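Local structure of GGDEF and EAL domain-containing protein (Vibrio cholerae O1 str. 2010EL-1786, 6PWK) at residues V22-N27 with R77-I82; H216-S221 with H302-E307; A270-Q275 with G332-G337. The protein is the LapD receptor, which binds cyclic di-GMP and probably links its level to cell adhesion and biofilm formation through the control of large adhesins. All coordinates share one frame; numbering follows the deposited sequence.

Interaction 1: residues V22-N27 with R77-I82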
loop_
_atom_site.group_PDB
_atom_site.type_symbol
_atom_site.label_atom_id
_atom_site.label_comp_id
_atom_site.label_asym_id
_atom_site.label_seq_id
_atom_site.Cartn_x
_atom_site.Cartn_y
_atom_site.Cartn_z
ATOM N N VAL A 22 -16.716 12.707 8.505
ATOM C CA VAL A 22 -15.627 12.725 9.479
ATOM C C VAL A 22 -15.303 14.157 9.893
ATOM O O VAL A 22 -15.399 14.520 11.071
ATOM C CB VAL A 22 -14.386 12.012 8.917
ATOM C CG1 VAL A 22 -13.317 11.883 9.992
ATOM C CG2 VAL A 22 -14.765 10.648 8.361
ATOM N N SER A 23 -14.916 14.990 8.928
ATOM C CA SER A 23 -14.486 16.349 9.230
ATOM C C SER A 23 -15.648 17.293 9.512
ATOM O O SER A 23 -15.425 18.371 10.069
ATOM C CB SER A 23 -13.655 16.906 8.074
ATOM O OG SER A 23 -14.428 16.996 6.889
ATOM N N HIS A 24 -16.870 16.913 9.141
ATOM C CA HIS A 24 -18.029 17.805 9.189
ATOM C C HIS A 24 -17.781 19.082 8.386
ATOM O O HIS A 24 -18.325 20.145 8.697
ATOM C CB HIS A 24 -18.432 18.141 10.629
ATOM C CG HIS A 24 -19.865 18.550 10.773
ATOM N ND1 HIS A 24 -20.903 17.644 10.735
ATOM C CD2 HIS A 24 -20.433 19.766 10.945
ATOM C CE1 HIS A 24 -22.049 18.284 10.883
ATOM N NE2 HIS A 24 -21.792 19.573 11.012
ATOM N N LEU A 25 -16.946 18.982 7.358
ATOM C CA LEU A 25 -16.715 20.035 6.383
ATOM C C LEU A 25 -17.292 19.599 5.043
ATOM O O LEU A 25 -17.795 18.483 4.892
ATOM C CB LEU A 25 -15.221 20.344 6.261
ATOM C CG LEU A 25 -14.517 21.006 7.444
ATOM C CD1 LEU A 25 -13.017 21.058 7.197
ATOM C CD2 LEU A 25 -15.071 22.402 7.675
ATOM N N GLY A 26 -17.218 20.491 4.061
ATOM C CA GLY A 26 -17.590 20.111 2.714
ATOM C C GLY A 26 -16.675 19.028 2.178
ATOM O O GLY A 26 -15.489 18.968 2.508
ATOM N N ASN A 27 -17.238 18.144 1.363
ATOM C CA ASN A 27 -16.441 17.084 0.761
ATOM C C ASN A 27 -15.783 17.614 -0.513
ATOM O O ASN A 27 -15.785 18.817 -0.790
ATOM C CB ASN A 27 -17.298 15.842 0.511
ATOM C CG ASN A 27 -18.465 16.103 -0.423
ATOM O OD1 ASN A 27 -18.595 17.182 -1.001
ATOM N ND2 ASN A 27 -19.322 15.102 -0.580
ATOM N N ARG A 77 -11.080 23.093 14.644
ATOM C CA ARG A 77 -10.177 24.202 14.926
ATOM C C ARG A 77 -10.019 25.108 13.711
ATOM O O ARG A 77 -9.923 26.333 13.847
ATOM C CB ARG A 77 -8.819 23.669 15.379
ATOM C CG ARG A 77 -8.872 22.835 16.649
ATOM C CD ARG A 77 -9.153 23.686 17.871
ATOM N NE ARG A 77 -9.066 22.903 19.100
ATOM C CZ ARG A 77 -9.240 23.406 20.316
ATOM N NH1 ARG A 77 -9.512 24.695 20.469
ATOM N NH2 ARG A 77 -9.143 22.620 21.380
ATOM N N LEU A 78 -9.998 24.523 12.511
ATOM C CA LEU A 78 -9.788 25.322 11.309
ATOM C C LEU A 78 -11.013 26.165 10.980
ATOM O O LEU A 78 -10.882 27.335 10.606
ATOM C CB LEU A 78 -9.430 24.411 10.131
ATOM C CG LEU A 78 -8.984 25.074 8.828
ATOM C CD1 LEU A 78 -7.755 25.937 9.060
ATOM C CD2 LEU A 78 -8.710 24.021 7.764
ATOM N N LYS A 79 -12.212 25.594 11.123
ATOM C CA LYS A 79 -13.410 26.291 10.667
ATOM C C LYS A 79 -13.868 27.347 11.667
ATOM O O LYS A 79 -14.310 28.429 11.264
ATOM C CB LYS A 79 -14.528 25.285 10.376
ATOM C CG LYS A 79 -15.094 24.567 11.588
ATOM C CD LYS A 79 -15.802 23.288 11.174
ATOM C CE LYS A 79 -16.619 22.711 12.314
ATOM N NZ LYS A 79 -17.091 21.333 12.007
ATOM N N ASN A 80 -13.761 27.067 12.968
ATOM C CA ASN A 80 -14.181 28.053 13.958
ATOM C C ASN A 80 -13.247 29.254 13.978
ATOM O O ASN A 80 -13.656 30.351 14.376
ATOM C CB ASN A 80 -14.269 27.410 15.341
ATOM C CG ASN A 80 -15.676 27.449 15.908
ATOM O OD1 ASN A 80 -16.539 26.665 15.512
ATOM N ND2 ASN A 80 -15.916 28.371 16.833
ATOM N N SER A 81 -12.003 29.070 13.555
ATOM C CA SER A 81 -11.095 30.180 13.321
ATOM C C SER A 81 -11.208 30.641 11.873
ATOM O O SER A 81 -11.778 29.955 11.020
ATOM C CB SER A 81 -9.653 29.777 13.632
ATOM O OG SER A 81 -9.547 29.196 14.920
ATOM N N ILE A 82 -10.664 31.829 11.607
ATOM C CA ILE A 82 -10.459 32.313 10.245
ATOM C C ILE A 82 -11.791 32.399 9.504
ATOM O O ILE A 82 -11.965 31.798 8.438
ATOM C CB ILE A 82 -9.454 31.406 9.505
ATOM C CG1 ILE A 82 -8.272 31.070 10.419
ATOM C CG2 ILE A 82 -8.921 32.087 8.259
ATOM C CD1 ILE A 82 -7.604 29.765 10.087
#
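In the GGDEF domain, the loop between helix 3-18 and helix 28-41 meets the last turn of helix 53-80, where Lys79 reaches across Leu25 and His24. This loop carries the Asp-Pro-Val-Ser-His-Leu-Gly-Asn-Arg sequence, which resembles the D-x-L-T-x-L-x-N-R motif found near the start of GGDEF domains. The long arm of Lys79 makes nearly all the contact from the helix side. Its CG sits between the backbone N and the carbonyl carbon (chi1 68°) and the chain beyond is extended, which carries CD to 3.7 Å from Leu25 CD2; that same methyl lies 4.0 Å from Lys79 CB. Farther out, Lys79 NZ ends near the plane of the His24 imidazole, at its edge, 3.8 Å from CD2 of His24 and 3.7 Å from its CB. Ser23 shapes the loop from within: its OG accepts from Leu25 N at 3.2 Å, an ST turn, and is also bonded to Asp20. Leu25 also rests on Ala75 of helix 53-80 and Ile89 of strand 88-90. The lysine therefore works here mainly through its methylenes, while its ammonium group is paired with Asp76 one helical turn back. Lys79 NZ is 5.1 Å from His24 NE2, and this nearby positive charge would at most weakly disfavour protonation of the exposed imidazole, since Asp76 partly balances it.

Interaction 2: residues H216-S221 with H302-E307. With MG (magnesium ion), chain E; C2E (9,9'-[(2R,3R,3aS,5S,7aR,9R,10R,10aS,12S,14aR)-3,5,10,12-tetrahydroxy-5,12-dioxidooctahydro-2H,7H-difuro[3,2-d:3',2'-j][1,3,7,9,2,8]tetraoxadiphosphacyclododecine-2,9-diyl]bis(2-amino-1,9-dihydro-6H-purin-6-one)), chain C.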
loop_
_atom_site.group_PDB
_atom_site.type_symbol
_atom_site.label_atom_id
_atom_site.label_comp_id
_atom_site.label_asym_id
_atom_site.label_seq_id
_atom_site.Cartn_x
_atom_site.Cartn_y
_atom_site.Cartn_z
ATOM N N HIS A 216 33.055 12.721 0.418
ATOM C CA HIS A 216 32.447 12.276 -0.827
ATOM C C HIS A 216 31.965 13.503 -1.589
ATOM O O HIS A 216 32.024 14.630 -1.092
ATOM C CB HIS A 216 31.301 11.280 -0.582
ATOM C CG HIS A 216 30.150 11.837 0.202
ATOM N ND1 HIS A 216 29.447 11.085 1.119
ATOM C CD2 HIS A 216 29.560 13.057 0.189
ATOM C CE1 HIS A 216 28.485 11.822 1.648
ATOM N NE2 HIS A 216 28.531 13.023 1.099
ATOM N N ARG A 217 31.484 13.266 -2.805
ATOM C CA ARG A 217 30.828 14.286 -3.614
ATOM C C ARG A 217 29.376 13.884 -3.813
ATOM O O ARG A 217 29.098 12.840 -4.414
ATOM C CB ARG A 217 31.528 14.464 -4.962
ATOM C CG ARG A 217 32.709 15.415 -4.933
ATOM C CD ARG A 217 33.372 15.506 -6.294
ATOM N NE ARG A 217 34.728 14.970 -6.260
ATOM C CZ ARG A 217 35.801 15.682 -5.932
ATOM N NH1 ARG A 217 35.677 16.964 -5.614
ATOM N NH2 ARG A 217 36.999 15.114 -5.922
ATOM N N GLU A 218 28.457 14.702 -3.309
ATOM C CA GLU A 218 27.037 14.439 -3.486
ATOM C C GLU A 218 26.602 14.813 -4.897
ATOM O O GLU A 218 27.006 15.849 -5.433
ATOM C CB GLU A 218 26.208 15.213 -2.461
ATOM C CG GLU A 218 24.715 14.951 -2.559
ATOM C CD GLU A 218 23.932 15.584 -1.427
ATOM O OE1 GLU A 218 24.535 16.328 -0.625
ATOM O OE2 GLU A 218 22.710 15.336 -1.337
ATOM N N VAL A 219 25.777 13.962 -5.497
ATOM C CA VAL A 219 25.318 14.136 -6.869
ATOM C C VAL A 219 23.946 14.793 -6.853
ATOM O O VAL A 219 23.030 14.323 -6.166
ATOM C CB VAL A 219 25.276 12.790 -7.612
ATOM C CG1 VAL A 219 24.697 12.969 -9.005
ATOM C CG2 VAL A 219 26.668 12.180 -7.682
ATOM N N PHE A 220 23.803 15.880 -7.606
ATOM C CA PHE A 220 22.529 16.568 -7.777
ATOM C C PHE A 220 22.095 16.448 -9.229
ATOM O O PHE A 220 22.881 16.725 -10.140
ATOM C CB PHE A 220 22.640 18.040 -7.374
ATOM C CG PHE A 220 22.945 18.242 -5.922
ATOM C CD1 PHE A 220 22.318 17.472 -4.959
ATOM C CD2 PHE A 220 23.868 19.193 -5.521
ATOM C CE1 PHE A 220 22.598 17.649 -3.623
ATOM C CE2 PHE A 220 24.155 19.375 -4.183
ATOM C CZ PHE A 220 23.518 18.601 -3.231
ATOM N N SER A 221 20.850 16.036 -9.439
ATOM C CA SER A 221 20.329 15.789 -10.774
ATOM C C SER A 221 19.414 16.923 -11.213
ATOM O O SER A 221 18.616 17.438 -10.425
ATOM C CB SER A 221 19.574 14.457 -10.828
ATOM O OG SER A 221 20.428 13.374 -10.499
ATOM N N HIS A 302 27.997 5.929 -2.069
ATOM C CA HIS A 302 27.281 6.218 -0.833
ATOM C C HIS A 302 25.836 6.535 -1.189
ATOM O O HIS A 302 25.577 7.426 -2.004
ATOM C CB HIS A 302 27.916 7.388 -0.080
ATOM C CG HIS A 302 29.266 7.084 0.492
ATOM N ND1 HIS A 302 29.967 7.988 1.261
ATOM C CD2 HIS A 302 30.043 5.978 0.411
ATOM C CE1 HIS A 302 31.117 7.452 1.628
ATOM N NE2 HIS A 302 31.188 6.233 1.125
ATOM N N PHE A 303 24.899 5.808 -0.590
ATOM C CA PHE A 303 23.479 6.017 -0.839
ATOM C C PHE A 303 22.904 6.898 0.263
ATOM O O PHE A 303 22.881 6.503 1.432
ATOM C CB PHE A 303 22.736 4.684 -0.926
ATOM C CG PHE A 303 23.035 3.912 -2.179
ATOM C CD1 PHE A 303 22.380 4.207 -3.362
ATOM C CD2 PHE A 303 23.982 2.901 -2.178
ATOM C CE1 PHE A 303 22.657 3.505 -4.520
ATOM C CE2 PHE A 303 24.263 2.193 -3.333
ATOM C CZ PHE A 303 23.600 2.496 -4.505
ATOM N N GLU A 304 22.447 8.090 -0.113
ATOM C CA GLU A 304 21.923 9.060 0.842
ATOM C C GLU A 304 20.430 8.810 1.017
ATOM O O GLU A 304 19.641 9.031 0.093
ATOM C CB GLU A 304 22.203 10.485 0.369
ATOM C CG GLU A 304 22.365 11.480 1.504
ATOM C CD GLU A 304 23.326 12.605 1.163
ATOM O OE1 GLU A 304 22.863 13.676 0.719
ATOM O OE2 GLU A 304 24.549 12.413 1.332
ATOM N N ILE A 305 20.046 8.355 2.200
ATOM C CA ILE A 305 18.674 7.957 2.504
ATOM C C ILE A 305 18.065 9.007 3.424
ATOM O O ILE A 305 18.678 9.349 4.443
ATOM C CB ILE A 305 18.620 6.564 3.158
ATOM C CG1 ILE A 305 19.252 5.523 2.231
ATOM C CG2 ILE A 305 17.193 6.190 3.497
ATOM C CD1 ILE A 305 19.385 4.153 2.853
ATOM N N PRO A 306 16.883 9.539 3.112
ATOM C CA PRO A 306 16.279 10.550 3.986
ATOM C C PRO A 306 15.933 9.968 5.347
ATOM O O PRO A 306 15.626 8.781 5.481
ATOM C CB PRO A 306 15.015 10.973 3.222
ATOM C CG PRO A 306 15.238 10.522 1.810
ATOM C CD PRO A 306 16.057 9.276 1.924
ATOM N N GLU A 307 15.990 10.829 6.367
ATOM C CA GLU A 307 15.667 10.390 7.721
ATOM C C GLU A 307 14.235 9.879 7.819
ATOM O O GLU A 307 13.949 8.985 8.623
ATOM C CB GLU A 307 15.900 11.534 8.710
ATOM C CG GLU A 307 15.473 11.223 10.136
ATOM C CD GLU A 307 15.947 12.265 11.126
ATOM O OE1 GLU A 307 17.012 12.057 11.745
ATOM O OE2 GLU A 307 15.257 13.294 11.280
HETATM MG MG MG E . 21.096 14.810 0.213
HETATM P P1 C2E C . 19.342 17.790 -0.743
HETATM O O2P C2E C . 19.770 16.408 -0.330
HETATM O O1P C2E C . 19.260 18.570 0.539
HETATM O "O5'" C2E C . 20.498 18.548 -1.619
HETATM C "C5'" C2E C . 20.917 19.805 -1.201
HETATM C "C4'" C2E C . 20.114 20.841 -2.036
HETATM O "O4'" C2E C . 20.371 22.049 -1.629
HETATM C "C3'" C2E C . 20.579 20.845 -3.503
HETATM O "O3'" C2E C . 19.648 21.519 -4.202
HETATM C "C2'" C2E C . 21.833 21.727 -3.401
HETATM O "O2'" C2E C . 22.223 22.222 -4.751
HETATM C "C1'" C2E C . 21.330 22.727 -2.735
HETATM N N9 C2E C . 22.173 23.615 -1.975
HETATM C C8 C2E C . 23.306 22.871 -1.949
HETATM N N7 C2E C . 24.221 23.581 -1.241
HETATM C C5 C2E C . 23.663 24.717 -0.838
HETATM C C6 C2E C . 24.153 25.920 -0.012
HETATM O O6 C2E C . 25.257 25.976 0.414
HETATM N N1 C2E C . 23.264 27.010 0.250
HETATM C C2 C2E C . 21.909 27.010 -0.238
HETATM N N2 C2E C . 20.959 28.093 0.001
HETATM N N3 C2E C . 21.478 25.856 -1.010
HETATM C C4 C2E C . 22.393 24.721 -1.292
HETATM P P11 C2E C . 19.115 20.684 -5.533
HETATM O O21 C2E C . 20.085 20.463 -6.663
HETATM O O11 C2E C . 17.998 21.508 -6.124
HETATM O O5A C2E C . 18.471 19.333 -4.837
HETATM C C5A C2E C . 17.257 19.593 -4.188
HETATM C C4A C2E C . 16.678 18.334 -3.682
HETATM O O4A C2E C . 16.307 17.589 -4.689
HETATM C C3A C2E C . 17.829 17.460 -2.818
HETATM O O3A C2E C . 17.810 17.866 -1.370
HETATM C C2A C2E C . 17.508 16.284 -2.932
HETATM O O2A C2E C . 16.559 15.893 -1.830
HETATM C C1A C2E C . 16.785 16.187 -4.385
HETATM N N91 C2E C . 17.630 15.757 -5.293
HETATM C C81 C2E C . 18.576 16.428 -5.968
HETATM N N71 C2E C . 19.167 15.531 -6.780
HETATM C C51 C2E C . 18.590 14.347 -6.598
HETATM C C61 C2E C . 18.834 12.981 -7.228
HETATM O O61 C2E C . 19.681 12.878 -8.041
HETATM N N11 C2E C . 18.054 11.844 -6.843
HETATM C C21 C2E C . 17.024 11.983 -5.852
HETATM N N21 C2E C . 16.233 10.824 -5.464
HETATM N N31 C2E C . 16.801 13.299 -5.252
HETATM C C41 C2E C . 17.619 14.480 -5.660
#
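Glu218 and Glu304 reach from two strands of the EAL domain to one magnesium ion. From CB, the Glu218 chain runs out extended, with CG anti to the backbone N (chi1 -178°), CG 4.0 Å and CD 3.1 Å from Glu304 OE1. At the tip, OE2 binds the metal at 2.3 Å, whereas OE1 turns to the ammonium group of Lys355; this carboxylate is also held by Gln410. Glu304 arrives across it at about a right angle, the carboxylate planes 76° apart, and OE1 of Glu304 holds the magnesium ion at 2.2 Å. Glu218 OE2 and Glu304 OE1, 2.6 Å apart in the model, are not hydrogen-bonded; both bind the same cation. Glu304 OE2 is held by Lys355 and Tyr353. Back along the strands, His216 ND1 and His302 ND1 share a hydrogen bond of 3.1 Å, the rings meeting rim to rim. Farther along strand 214-225, Ser221 N and OG hydrogen-bond to guanine N71 and O61 of cyclic di-GMP, respectively. Glu218-Val219-Phe220 probably occupies the place of the Glu-Ala-Leu signature, and acidic side chains from parallel barrel strands, here two with strand 269-272 between them, converging on a metal and the ligand phosphate are typical of EAL-domain sites.

Interaction 3: residues A270-Q275 with G332-G337. With MG (magnesium ion), chain E; C2E (9,9'-[(2R,3R,3aS,5S,7aR,9R,10R,10aS,12S,14aR)-3,5,10,12-tetrahydroxy-5,12-dioxidooctahydro-2H,7H-difuro[3,2-d:3',2'-j][1,3,7,9,2,8]tetraoxadiphosphacyclododecine-2,9-diyl]bis(2-amino-1,9-dihydro-6H-purin-6-one)), chain C.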
loop_
_atom_site.group_PDB
_atom_site.type_symbol
_atom_site.label_atom_id
_atom_site.label_comp_id
_atom_site.label_asym_id
_atom_site.label_seq_id
_atom_site.Cartn_x
_atom_site.Cartn_y
_atom_site.Cartn_z
ATOM N N ALA A 270 27.943 10.390 -3.466
ATOM C CA ALA A 270 26.738 10.255 -2.659
ATOM C C ALA A 270 25.518 10.441 -3.552
ATOM O O ALA A 270 25.311 11.525 -4.108
ATOM C CB ALA A 270 26.731 11.267 -1.514
ATOM N N ILE A 271 24.714 9.389 -3.683
ATOM C CA ILE A 271 23.521 9.400 -4.523
ATOM C C ILE A 271 22.300 9.533 -3.625
ATOM O O ILE A 271 22.103 8.727 -2.708
ATOM C CB ILE A 271 23.427 8.132 -5.384
ATOM C CG1 ILE A 271 24.699 7.944 -6.210
ATOM C CG2 ILE A 271 22.207 8.197 -6.289
ATOM C CD1 ILE A 271 24.678 6.696 -7.064
ATOM N N ASN A 272 21.475 10.546 -3.890
ATOM C CA ASN A 272 20.224 10.700 -3.160
ATOM C C ASN A 272 19.204 9.667 -3.627
ATOM O O ASN A 272 19.093 9.371 -4.821
ATOM C CB ASN A 272 19.657 12.107 -3.350
ATOM C CG ASN A 272 20.522 13.179 -2.718
ATOM O OD1 ASN A 272 20.510 13.365 -1.500
ATOM N ND2 ASN A 272 21.268 13.901 -3.545
ATOM N N ILE A 273 18.454 9.118 -2.674
ATOM C CA ILE A 273 17.404 8.145 -2.952
ATOM C C ILE A 273 16.107 8.661 -2.347
ATOM O O ILE A 273 16.073 9.036 -1.170
ATOM C CB ILE A 273 17.745 6.753 -2.385
ATOM C CG1 ILE A 273 19.109 6.278 -2.892
ATOM C CG2 ILE A 273 16.661 5.750 -2.750
ATOM C CD1 ILE A 273 19.169 6.057 -4.388
ATOM N N ALA A 274 15.044 8.681 -3.145
ATOM C CA ALA A 274 13.750 9.106 -2.636
ATOM C C ALA A 274 13.127 8.007 -1.779
ATOM O O ALA A 274 13.466 6.827 -1.893
ATOM C CB ALA A 274 12.812 9.476 -3.785
ATOM N N GLN A 275 12.201 8.412 -0.905
ATOM C CA GLN A 275 11.548 7.445 -0.029
ATOM C C GLN A 275 10.657 6.494 -0.817
ATOM O O GLN A 275 10.633 5.288 -0.545
ATOM C CB GLN A 275 10.741 8.165 1.052
ATOM C CG GLN A 275 9.913 7.231 1.925
ATOM C CD GLN A 275 9.357 7.916 3.159
ATOM O OE1 GLN A 275 9.873 8.942 3.600
ATOM N NE2 GLN A 275 8.298 7.348 3.723
ATOM N N GLY A 332 24.066 6.595 4.079
ATOM C CA GLY A 332 24.022 7.620 5.101
ATOM C C GLY A 332 22.627 8.205 5.218
ATOM O O GLY A 332 21.712 7.822 4.487
ATOM N N VAL A 333 22.485 9.143 6.155
ATOM C CA VAL A 333 21.212 9.794 6.446
ATOM C C VAL A 333 21.272 11.227 5.937
ATOM O O VAL A 333 22.298 11.903 6.074
ATOM C CB VAL A 333 20.890 9.752 7.953
ATOM C CG1 VAL A 333 19.486 10.285 8.214
ATOM C CG2 VAL A 333 21.038 8.334 8.479
ATOM N N ASP A 334 20.169 11.695 5.350
ATOM C CA ASP A 334 20.157 12.971 4.643
ATOM C C ASP A 334 19.565 14.113 5.466
ATOM O O ASP A 334 20.179 15.178 5.574
ATOM C CB ASP A 334 19.394 12.824 3.321
ATOM C CG ASP A 334 19.814 13.853 2.285
ATOM O OD1 ASP A 334 20.669 14.708 2.599
ATOM O OD2 ASP A 334 19.291 13.802 1.151
ATOM N N ASN A 335 18.374 13.928 6.032
ATOM C CA ASN A 335 17.727 14.952 6.850
ATOM C C ASN A 335 17.963 14.720 8.335
ATOM O O ASN A 335 17.038 14.835 9.147
ATOM C CB ASN A 335 16.232 15.012 6.550
ATOM C CG ASN A 335 15.931 15.664 5.219
ATOM O OD1 ASN A 335 16.692 16.505 4.741
ATOM N ND2 ASN A 335 14.813 15.282 4.609
ATOM N N TYR A 336 19.200 14.404 8.712
ATOM C CA TYR A 336 19.497 14.009 10.081
ATOM C C TYR A 336 19.167 15.123 11.065
ATOM O O TYR A 336 19.604 16.265 10.903
ATOM C CB TYR A 336 20.969 13.621 10.205
ATOM C CG TYR A 336 21.368 13.261 11.611
ATOM C CD1 TYR A 336 20.737 12.224 12.277
ATOM C CD2 TYR A 336 22.371 13.954 12.273
ATOM C CE1 TYR A 336 21.088 11.890 13.559
ATOM C CE2 TYR A 336 22.735 13.621 13.565
ATOM C CZ TYR A 336 22.088 12.583 14.202
ATOM O OH TYR A 336 22.433 12.232 15.487
ATOM N N GLY A 337 18.392 14.780 12.092
ATOM C CA GLY A 337 18.031 15.708 13.138
ATOM C C GLY A 337 16.677 16.364 12.978
ATOM O O GLY A 337 16.229 17.048 13.905
HETATM MG MG MG E . 21.096 14.810 0.213
HETATM P P1 C2E C . 19.342 17.790 -0.743
HETATM O O2P C2E C . 19.770 16.408 -0.330
HETATM O O1P C2E C . 19.260 18.570 0.539
HETATM O "O5'" C2E C . 20.498 18.548 -1.619
HETATM C "C5'" C2E C . 20.917 19.805 -1.201
HETATM C "C4'" C2E C . 20.114 20.841 -2.036
HETATM O "O4'" C2E C . 20.371 22.049 -1.629
HETATM C "C3'" C2E C . 20.579 20.845 -3.503
HETATM O "O3'" C2E C . 19.648 21.519 -4.202
HETATM C "C2'" C2E C . 21.833 21.727 -3.401
HETATM O "O2'" C2E C . 22.223 22.222 -4.751
HETATM C "C1'" C2E C . 21.330 22.727 -2.735
HETATM N N9 C2E C . 22.173 23.615 -1.975
HETATM C C8 C2E C . 23.306 22.871 -1.949
HETATM N N7 C2E C . 24.221 23.581 -1.241
HETATM C C5 C2E C . 23.663 24.717 -0.838
HETATM C C6 C2E C . 24.153 25.920 -0.012
HETATM O O6 C2E C . 25.257 25.976 0.414
HETATM N N1 C2E C . 23.264 27.010 0.250
HETATM C C2 C2E C . 21.909 27.010 -0.238
HETATM N N2 C2E C . 20.959 28.093 0.001
HETATM N N3 C2E C . 21.478 25.856 -1.010
HETATM C C4 C2E C . 22.393 24.721 -1.292
HETATM P P11 C2E C . 19.115 20.684 -5.533
HETATM O O21 C2E C . 20.085 20.463 -6.663
HETATM O O11 C2E C . 17.998 21.508 -6.124
HETATM O O5A C2E C . 18.471 19.333 -4.837
HETATM C C5A C2E C . 17.257 19.593 -4.188
HETATM C C4A C2E C . 16.678 18.334 -3.682
HETATM O O4A C2E C . 16.307 17.589 -4.689
HETATM C C3A C2E C . 17.829 17.460 -2.818
HETATM O O3A C2E C . 17.810 17.866 -1.370
HETATM C C2A C2E C . 17.508 16.284 -2.932
HETATM O O2A C2E C . 16.559 15.893 -1.830
HETATM C C1A C2E C . 16.785 16.187 -4.385
HETATM N N91 C2E C . 17.630 15.757 -5.293
HETATM C C81 C2E C . 18.576 16.428 -5.968
HETATM N N71 C2E C . 19.167 15.531 -6.780
HETATM C C51 C2E C . 18.590 14.347 -6.598
HETATM C C61 C2E C . 18.834 12.981 -7.228
HETATM O O61 C2E C . 19.681 12.878 -8.041
HETATM N N11 C2E C . 18.054 11.844 -6.843
HETATM C C21 C2E C . 17.024 11.983 -5.852
HETATM N N21 C2E C . 16.233 10.824 -5.464
HETATM N N31 C2E C . 16.801 13.299 -5.252
HETATM C C41 C2E C . 17.619 14.480 -5.660
#
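Asn272 and Asp334 meet at the magnesium ion that carries a phosphate of cyclic di-GMP. As modelled, Asn272 OD1 binds the metal at 2.3 Å, while Asp334 embraces it with both carboxylate oxygens, OD1 at 2.4 Å and OD2 at 2.3 Å. The ligand's O2P approaches the same ion to 2.1 Å, and Glu218 and Glu304 complete six coordinating atoms. The two side chains cross at about a right angle, yet the amide and carboxylate planes are tilted by only 24°. Behind the amide, CB of Asn272 lies 3.6 Å from C21 of the ligand's guanine, so this residue borders metal and base together. Asp334 stands where the chain turns a corner, within strand 330-336; a chi1 of -156°, which swings CG away from its own amide nitrogen, carries the carboxylate to the ion. In the next shell, Asp249 accepts from Ala274 N through OD2 and is hydrogen-bonded to cyclic di-GMP through OD1, joining the loop after strand 270-272 to the ligand. On the other segment, Glu307 receives the N-H of Gly337 just past the corner. Two-point binding should fix the rotation of the Asp334 carboxylate. The cation probably offsets the negative charge of the gathered carboxylates and the phosphate, allowing them to sit close together in a buried site.

Overall arrangement
From the N terminus, interaction 1 closes first, folding the 22-27 loop back onto the end of helix 53-80 across 49 intervening residues of the GGDEF domain. Interactions 2 and 3 follow in the EAL domain and cross: 216-221, 270-275, 302-307 and 332-337 come in that order, so each contact skips one neighbour along the chain. In the sheet, strand 269-272 lies between strands 214-225 and 301-305, and strand 330-336 follows. The two crossed contacts, whose centres are 6 Å apart, thus tie four consecutive parallel strands to one magnesium ion and one ligand. Interaction 1 is remote, its centre 41 Å from that of interaction 2.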